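Local coordinates for protein putative citrate lyase, alfa subunit (PDB 2HJ0) that is a putative citrate lyase alpha subunit, an alpha/beta protein of the CitF family, at residues Asp111-Gly116 / Gly137-Pro142; Leu316-Leu321 / Leu339-Glu344. One frame throughout, in Å; residues are numbered along the deposited sequence.

Contact 1 (Asp111-Gly116 / Gly137-Pro142); sequences DHIKNG and GIMENP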
loop_
_atom_site.group_PDB
_atom_site.type_symbol
_atom_site.label_atom_id
_atom_site.label_comp_id
_atom_site.label_asym_id
_atom_site.label_seq_id
_atom_site.Cartn_x
_atom_site.Cartn_y
_atom_site.Cartn_z
ATOM N N ASP A 111 31.484 -16.490 -7.191
ATOM C CA ASP A 111 31.872 -17.700 -6.475
ATOM C C ASP A 111 30.671 -18.501 -5.991
ATOM O O ASP A 111 30.688 -19.732 -6.033
ATOM C CB ASP A 111 32.761 -17.384 -5.272
ATOM C CG ASP A 111 34.203 -17.117 -5.663
ATOM O OD1 ASP A 111 34.706 -17.774 -6.598
ATOM O OD2 ASP A 111 34.843 -16.261 -5.022
ATOM N N HIS A 112 29.628 -17.821 -5.522
ATOM C CA HIS A 112 28.439 -18.529 -5.038
ATOM C C HIS A 112 27.786 -19.330 -6.160
ATOM O O HIS A 112 27.082 -20.311 -5.915
ATOM C CB HIS A 112 27.412 -17.546 -4.461
ATOM C CG HIS A 112 27.895 -16.795 -3.263
ATOM N ND1 HIS A 112 28.284 -17.422 -2.098
ATOM C CD2 HIS A 112 28.054 -15.466 -3.048
ATOM C CE1 HIS A 112 28.663 -16.512 -1.219
ATOM N NE2 HIS A 112 28.533 -15.317 -1.770
ATOM N N ILE A 113 28.017 -18.891 -7.390
ATOM C CA ILE A 113 27.469 -19.557 -8.553
ATOM C C ILE A 113 28.312 -20.797 -8.825
ATOM O O ILE A 113 27.788 -21.903 -8.958
ATOM C CB ILE A 113 27.492 -18.621 -9.793
ATOM C CG1 ILE A 113 26.562 -17.422 -9.553
ATOM C CG2 ILE A 113 27.066 -19.385 -11.033
ATOM C CD1 ILE A 113 26.508 -16.440 -10.695
ATOM N N LYS A 114 29.624 -20.609 -8.891
ATOM C CA LYS A 114 30.540 -21.713 -9.141
ATOM C C LYS A 114 30.386 -22.855 -8.131
ATOM O O LYS A 114 30.500 -24.029 -8.496
ATOM C CB LYS A 114 31.979 -21.195 -9.143
ATOM C CG LYS A 114 32.266 -20.266 -10.302
ATOM C CD LYS A 114 33.683 -19.738 -10.277
ATOM C CE LYS A 114 33.937 -18.845 -11.487
ATOM N NZ LYS A 114 35.318 -18.280 -11.475
ATOM N N ASN A 115 30.101 -22.506 -6.874
ATOM C CA ASN A 115 29.941 -23.496 -5.805
ATOM C C ASN A 115 28.515 -24.000 -5.614
ATOM O O ASN A 115 28.206 -24.668 -4.621
ATOM C CB ASN A 115 30.459 -22.929 -4.484
ATOM C CG ASN A 115 31.918 -22.555 -4.561
ATOM O OD1 ASN A 115 32.714 -23.287 -5.158
ATOM N ND2 ASN A 115 32.290 -21.416 -3.953
ATOM N N GLY A 116 27.645 -23.667 -6.561
ATOM C CA GLY A 116 26.262 -24.110 -6.496
ATOM C C GLY A 116 25.352 -23.453 -5.473
ATOM O O GLY A 116 24.228 -23.910 -5.271
ATOM N N GLY A 137 29.645 -18.632 -19.402
ATOM C CA GLY A 137 29.078 -19.932 -19.083
ATOM C C GLY A 137 29.132 -20.407 -17.646
ATOM O O GLY A 137 28.885 -21.574 -17.385
ATOM N N ILE A 138 29.447 -19.518 -16.715
ATOM C CA ILE A 138 29.515 -19.878 -15.305
ATOM C C ILE A 138 28.302 -20.670 -14.810
ATOM O O ILE A 138 28.471 -21.719 -14.215
ATOM C CB ILE A 138 29.663 -18.616 -14.424
ATOM C CG1 ILE A 138 30.976 -17.925 -14.743
ATOM C CG2 ILE A 138 29.620 -18.972 -12.953
ATOM C CD1 ILE A 138 32.163 -18.856 -14.673
HETATM N N MSE A 139 27.089 -20.159 -15.020
HETATM C CA MSE A 139 25.883 -20.858 -14.578
HETATM C C MSE A 139 25.473 -21.928 -15.566
HETATM O O MSE A 139 25.745 -21.835 -16.757
HETATM C CB MSE A 139 24.684 -19.910 -14.434
HETATM C CG MSE A 139 24.651 -19.018 -13.212
HETATM SE SE MSE A 139 22.864 -19.012 -12.410
HETATM C CE MSE A 139 21.820 -18.294 -13.873
ATOM N N GLU A 140 24.796 -22.941 -15.051
ATOM C CA GLU A 140 24.295 -24.016 -15.872
ATOM C C GLU A 140 22.961 -23.560 -16.463
ATOM O O GLU A 140 22.699 -23.741 -17.653
ATOM C CB GLU A 140 24.106 -25.257 -15.018
ATOM C CG GLU A 140 23.517 -26.434 -15.761
ATOM C CD GLU A 140 23.511 -27.702 -14.927
ATOM O OE1 GLU A 140 22.888 -28.701 -15.365
ATOM O OE2 GLU A 140 24.133 -27.698 -13.836
ATOM N N ASN A 141 22.122 -22.961 -15.627
ATOM C CA ASN A 141 20.832 -22.448 -16.071
ATOM C C ASN A 141 20.985 -21.036 -16.644
ATOM O O ASN A 141 21.929 -20.314 -16.308
ATOM C CB ASN A 141 19.856 -22.434 -14.894
ATOM C CG ASN A 141 19.175 -23.760 -14.696
ATOM O OD1 ASN A 141 18.601 -24.026 -13.639
ATOM N ND2 ASN A 141 19.221 -24.601 -15.724
ATOM N N PRO A 142 20.068 -20.632 -17.536
ATOM C CA PRO A 142 20.130 -19.292 -18.138
ATOM C C PRO A 142 19.600 -18.219 -17.188
ATOM O O PRO A 142 18.615 -18.439 -16.475
ATOM C CB PRO A 142 19.235 -19.412 -19.382
ATOM C CG PRO A 142 19.139 -20.882 -19.641
ATOM C CD PRO A 142 19.096 -21.475 -18.246
#

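Contact 2 (Leu316-Leu321 / Leu339-Glu344); sequences LLEEGL and LDRNAE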
loop_
_atom_site.group_PDB
_atom_site.type_symbol
_atom_site.label_atom_id
_atom_site.label_comp_id
_atom_site.label_asym_id
_atom_site.label_seq_id
_atom_site.Cartn_x
_atom_site.Cartn_y
_atom_site.Cartn_z
ATOM N N LEU A 316 13.645 21.480 -11.641
ATOM C CA LEU A 316 12.423 21.880 -12.329
ATOM C C LEU A 316 11.192 21.939 -11.438
ATOM O O LEU A 316 10.312 22.784 -11.628
ATOM C CB LEU A 316 12.134 20.944 -13.499
ATOM C CG LEU A 316 13.040 21.043 -14.731
ATOM C CD1 LEU A 316 12.687 19.906 -15.685
ATOM C CD2 LEU A 316 12.870 22.393 -15.426
ATOM N N LEU A 317 11.112 21.029 -10.474
ATOM C CA LEU A 317 9.971 20.995 -9.563
ATOM C C LEU A 317 9.963 22.241 -8.671
ATOM O O LEU A 317 8.904 22.713 -8.264
ATOM C CB LEU A 317 10.023 19.736 -8.685
ATOM C CG LEU A 317 8.859 19.631 -7.690
ATOM C CD1 LEU A 317 7.630 19.100 -8.413
ATOM C CD2 LEU A 317 9.220 18.736 -6.517
ATOM N N GLU A 318 11.149 22.769 -8.375
ATOM C CA GLU A 318 11.248 23.947 -7.531
ATOM C C GLU A 318 11.000 25.227 -8.334
ATOM O O GLU A 318 10.389 26.159 -7.833
ATOM C CB GLU A 318 12.613 23.977 -6.829
ATOM C CG GLU A 318 12.967 22.636 -6.186
ATOM C CD GLU A 318 13.462 22.736 -4.747
ATOM O OE1 GLU A 318 13.668 21.667 -4.115
ATOM O OE2 GLU A 318 13.643 23.872 -4.239
ATOM N N GLU A 319 11.451 25.268 -9.583
ATOM C CA GLU A 319 11.250 26.440 -10.423
ATOM C C GLU A 319 9.790 26.529 -10.863
ATOM O O GLU A 319 9.393 27.423 -11.610
ATOM C CB GLU A 319 12.151 26.366 -11.659
ATOM C CG GLU A 319 13.636 26.433 -11.350
ATOM C CD GLU A 319 14.526 26.296 -12.589
ATOM O OE1 GLU A 319 15.762 26.508 -12.453
ATOM O OE2 GLU A 319 13.997 25.972 -13.686
ATOM N N GLY A 320 8.984 25.586 -10.399
ATOM C CA GLY A 320 7.582 25.580 -10.768
ATOM C C GLY A 320 7.320 25.207 -12.221
ATOM O O GLY A 320 6.254 25.513 -12.748
ATOM N N LEU A 321 8.274 24.545 -12.875
ATOM C CA LEU A 321 8.084 24.157 -14.266
ATOM C C LEU A 321 7.403 22.803 -14.430
ATOM O O LEU A 321 6.859 22.486 -15.491
ATOM C CB LEU A 321 9.410 24.150 -15.005
ATOM C CG LEU A 321 9.700 25.425 -15.797
ATOM C CD1 LEU A 321 9.905 26.598 -14.849
ATOM C CD2 LEU A 321 10.953 25.186 -16.638
ATOM N N LEU A 339 12.627 13.917 -2.145
ATOM C CA LEU A 339 11.495 13.032 -1.925
ATOM C C LEU A 339 10.884 13.283 -0.562
ATOM O O LEU A 339 9.708 13.008 -0.330
ATOM C CB LEU A 339 11.941 11.580 -2.018
ATOM C CG LEU A 339 10.859 10.535 -1.752
ATOM C CD1 LEU A 339 9.730 10.684 -2.764
ATOM C CD2 LEU A 339 11.480 9.144 -1.836
ATOM N N ASP A 340 11.693 13.816 0.341
ATOM C CA ASP A 340 11.235 14.108 1.681
ATOM C C ASP A 340 10.888 15.584 1.863
ATOM O O ASP A 340 9.869 15.919 2.468
ATOM C CB ASP A 340 12.314 13.701 2.683
ATOM C CG ASP A 340 12.010 14.178 4.087
ATOM O OD1 ASP A 340 10.945 13.806 4.626
ATOM O OD2 ASP A 340 12.836 14.927 4.651
ATOM N N ARG A 341 11.742 16.453 1.330
ATOM C CA ARG A 341 11.587 17.906 1.425
ATOM C C ARG A 341 10.322 18.439 0.749
ATOM O O ARG A 341 9.536 19.149 1.374
ATOM C CB ARG A 341 12.815 18.590 0.814
ATOM C CG ARG A 341 12.875 20.107 0.986
ATOM C CD ARG A 341 13.843 20.729 -0.033
ATOM N NE ARG A 341 15.061 19.931 -0.203
ATOM C CZ ARG A 341 15.610 19.663 -1.382
ATOM N NH1 ARG A 341 15.038 20.138 -2.486
ATOM N NH2 ARG A 341 16.718 18.929 -1.462
ATOM N N ASN A 342 10.127 18.094 -0.521
ATOM C CA ASN A 342 8.958 18.565 -1.246
ATOM C C ASN A 342 7.834 17.531 -1.231
ATOM O O ASN A 342 7.277 17.202 -2.283
ATOM C CB ASN A 342 9.322 18.898 -2.699
ATOM C CG ASN A 342 10.482 19.876 -2.816
ATOM O OD1 ASN A 342 11.559 19.508 -3.263
ATOM N ND2 ASN A 342 10.261 21.128 -2.423
ATOM N N ALA A 343 7.491 17.027 -0.048
ATOM C CA ALA A 343 6.443 16.013 0.093
ATOM C C ALA A 343 5.228 16.307 -0.769
ATOM O O ALA A 343 4.968 17.455 -1.110
ATOM C CB ALA A 343 6.025 15.899 1.545
ATOM N N GLU A 344 4.491 15.253 -1.109
ATOM C CA GLU A 344 3.286 15.331 -1.945
ATOM C C GLU A 344 3.620 15.686 -3.396
ATOM O O GLU A 344 3.162 15.009 -4.310
ATOM C CB GLU A 344 2.279 16.337 -1.363
ATOM C CG GLU A 344 2.192 17.655 -2.106
ATOM C CD GLU A 344 2.041 18.834 -1.168
ATOM O OE1 GLU A 344 1.882 19.974 -1.666
ATOM O OE2 GLU A 344 2.088 18.615 0.066
#

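Contact 1 (Asp111-Gly116 / Gly137-Pro142)
Ile-113, on the last turn of helix 109-114, meets Ile-138 and selenomethionine Met-139 in the loop that follows helix 127-135. This is helix-to-loop packing in an alpha/beta fold built on a mainly parallel sheet. Helix 109-114 leads into strand 118-123, and the loop 137-142 leads into its parallel neighbour, strand 143-145. The contact lies at the entry to these two strands.

The Ile-113 side chain leaves its backbone toward the loop. Ile-113 CB lies 3.8 Å from Ile-138 CG2. The CG2 branch of Ile-113 is anti to the backbone N, which turns it to the loop. It does most of the touching and has two partners. Ile-113 CG2 lies 3.2 Å from Ile-138 CG2. Ile-113 CG2 also lies 3.3 Å from Met-139 CG. The other branch, CG1, runs beside the backbone N (chi1 -65°) and extends to CD1. This tip only grazes Met-139, with Ile-113 CD1 4.1 Å from Met-139 CG. Both partners cross the Ile-113 side chain at about a right angle.

The contact is apolar and buried at Ile-113 and Met-139. Both also rest on Ile-121 of strand 118-123 and Ile-134 of helix 127-135, so the cluster joins the loop to the sheet and to both helices.

At the exposed margin, Lys-114 lends its aliphatic chain to Ile-138. The lysine is extended beyond CG. Lys-114 CG lies 4.0 Å from Ile-138 CG2. Farther out, Lys-114 CE lies 3.6 Å from Ile-138 CD1.

Contact 2 (Leu316-Leu321 / Leu339-Glu344)
Glu-318 and Arg-341 form a salt bridge between the C-terminal ends of helices 311-318 and 333-341. Glu-318 OE1 lies 2.6 Å from Arg-341 NH1. The hydrogen bond within this pair is weak, because its N-H...O angle is only 115°. OE1 approaches the guanidinium at its edge, near its plane. The carboxylate plane is turned 60° from the guanidinium plane, so the two groups do not meet as a flat, two-pronged pair. The arginine chain turns about its CG-CD bond (chi3 -41°), which brings NH1 round to the glutamate.

Asn-342 lies beside this bridge. Its amide plane stands almost perpendicular to the carboxylate of Glu-318. On the buried side, Leu-317 CD2 packs 3.8 Å from Asn-342 CB, and the two side chains pass in opposite directions. Leu-317 is buried and also rests on Val-322 and Ile-325 of strand 322-327. The polar bridge is at the exposed side of the contact. Just beyond, Glu-344 O accepts a hydrogen bond from Thr-216 OG1 of the second subunit.

These two helix ends belong to an alpha/beta fold with successive beta-alpha units. Each helix leads into one of two neighbouring parallel strands, 322-327 and 346-348.

How the contacts relate
From the N terminus, the chain first lays down most of the sheet that holds strands 118-123 and 143-145. Contact 1 closes a loop of 20 residues there, spanning strand 118-123 and helix 127-135. The chain later enters a second mixed sheet. Contact 2 closes a loop of 17 residues in it, spanning strand 322-327 and most of helix 333-341. The chain then returns to the first sheet with strands 493-498 and 504-511. The contacts are in series and neither nest nor cross. The centres of contacts 1 and 2 are about 45 Å apart, on opposite sides of the chain's centre. Each ties together the ends of a loop within its own sheet region, and neither joins the two sheets.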